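Local coordinates for orotidine 5'-phosphate decarboxylase (Pyrococcus horikoshii, PDB 2CZD) that catalyses the decarboxylation of orotidine 5'-monophosphate to uridine 5'-monophosphate, the last step of de novo UMP biosynthesis, and works as a homodimer, at the interface of chains A and B. Coordinates in Å, arbitrary orientation; residue numbers count along the deposited sequence, not the author numbering. Chains: chain A/B, Orotidine 5'-phosphate decarboxylase.

The interface of chains A and B. Residues chain A 32, 35, 40, 70, 73-74; chain B 36.
B:Leu36 enters a hydrophobic socket of chain A walled by A:Trp32, A:Ile35, A:Val40, A:Ile70, A:Lys73 and A:Val74, a knob-in-hole element of the two-fold dimer interface of this TIM-barrel enzyme. The burial is lopsided: B:Leu36 loses 119 Å² to the partner, whereas each wall residue loses 17 Å² or less, as expected for one side chain ringed by many.

In the apolar contacts, CD2 of the leucine faces mainly A:Val40 and A:Ile35, CD1 mainly A:Ile70 and A:Val74, and the indole rim touches both methyls. B:Leu36 CD2 meets the branch carbon CB of the loop residue A:Val40 at 3.7 Å, with the CG2 methyl nearly as near; the two side chains cross at about a right angle. A:Ile35 adds its short branch, CG2 standing 3.8 Å from B:Leu36 CD2. The other methyl, CD1, points between helices 32-38 and 64-76 of chain A. B:Leu36 CD1 lies in the plane of the A:Trp32 indole, at its edge, 3.9 Å from CH2, while CZ3 of that ring comes equally near to B:Leu36 CD2; the leucine therefore abuts the rim of the indole and does not stack on a face. On the helix 64-76 side, CG2 of A:Ile70 comes to 4.0 Å from B:Leu36 CD1, and A:Val74 offers a looser contact through its own CG2. The leucine's chi1 of -82° sets CG anti to its carbonyl carbon, and chi2 then turns the fork.

A:Lys73 contributes its aliphatic stem, which runs antiparallel to the leucine side chain. Its CG sits 4.0 Å from B:Leu36 CB, and a bend at chi2 (74°) brings CE of A:Lys73 to 4.0 Å from the carbonyl O of B:Leu36.

A water-mediated link borders the apolar patch. Water 1 accepts a nearly straight hydrogen bond from the backbone N of A:Val40 (3.0 Å, 168° at the hydrogen) and lies 2.7 Å from the backbone carbonyl O of B:Leu36.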
# COMPACT_ATOMS: atom_id res chain seq x y z
N TRP A 32 -7.03 4.99 1.34
CA TRP A 32 -6.91 4.31 2.63
C TRP A 32 -7.43 5.10 3.83
O TRP A 32 -8.12 4.55 4.67
CB TRP A 32 -5.47 3.86 2.87
CG TRP A 32 -5.07 2.57 2.15
CD1 TRP A 32 -4.06 2.43 1.23
CD2 TRP A 32 -5.61 1.26 2.35
NE1 TRP A 32 -3.93 1.11 0.86
CE2 TRP A 32 -4.87 0.37 1.52
CE3 TRP A 32 -6.64 0.75 3.14
CZ2 TRP A 32 -5.14 -1.00 1.47
CZ3 TRP A 32 -6.91 -0.63 3.09
CH2 TRP A 32 -6.16 -1.48 2.26
N ILE A 35 -11.12 4.69 4.07
CA ILE A 35 -11.42 3.31 4.45
C ILE A 35 -11.08 3.05 5.93
O ILE A 35 -11.84 2.36 6.65
CB ILE A 35 -10.65 2.33 3.53
CG1 ILE A 35 -11.29 2.36 2.13
CG2 ILE A 35 -10.72 0.90 4.09
CD1 ILE A 35 -10.42 1.70 1.04
N VAL A 40 -14.24 -0.37 5.50
CA VAL A 40 -14.32 -0.69 4.08
C VAL A 40 -15.76 -0.71 3.55
O VAL A 40 -15.99 -0.54 2.35
CB VAL A 40 -13.61 -2.04 3.80
CG1 VAL A 40 -14.48 -3.20 4.30
CG2 VAL A 40 -13.27 -2.17 2.31
N ILE A 70 -6.28 -8.49 -0.10
CA ILE A 70 -6.81 -7.15 -0.01
C ILE A 70 -7.83 -6.92 -1.13
O ILE A 70 -8.93 -6.41 -0.89
CB ILE A 70 -5.68 -6.11 -0.13
CG1 ILE A 70 -4.71 -6.24 1.05
CG2 ILE A 70 -6.28 -4.70 -0.22
CD1 ILE A 70 -3.39 -5.47 0.77
N LYS A 73 -11.25 -8.60 -0.56
CA LYS A 73 -12.04 -7.87 0.43
C LYS A 73 -12.61 -6.55 -0.11
O LYS A 73 -13.77 -6.19 0.15
CB LYS A 73 -11.18 -7.60 1.66
CG LYS A 73 -11.92 -6.93 2.79
CD LYS A 73 -12.84 -7.92 3.48
CE LYS A 73 -13.58 -7.26 4.63
NZ LYS A 73 -14.36 -8.29 5.35
N VAL A 74 -11.77 -5.81 -0.85
CA VAL A 74 -12.16 -4.52 -1.39
C VAL A 74 -13.14 -4.61 -2.56
O VAL A 74 -14.14 -3.88 -2.61
CB VAL A 74 -10.90 -3.72 -1.74
CG1 VAL A 74 -11.29 -2.44 -2.50
CG2 VAL A 74 -10.16 -3.37 -0.43
N LEU B 36 -8.55 -4.49 7.55
CA LEU B 36 -9.78 -4.39 6.77
C LEU B 36 -10.92 -5.21 7.39
O LEU B 36 -12.08 -4.79 7.41
CB LEU B 36 -9.54 -4.89 5.35
CG LEU B 36 -8.91 -3.88 4.40
CD1 LEU B 36 -8.39 -4.58 3.17
CD2 LEU B 36 -9.96 -2.84 3.99
O HOH W 1 -12.75 -2.14 7.33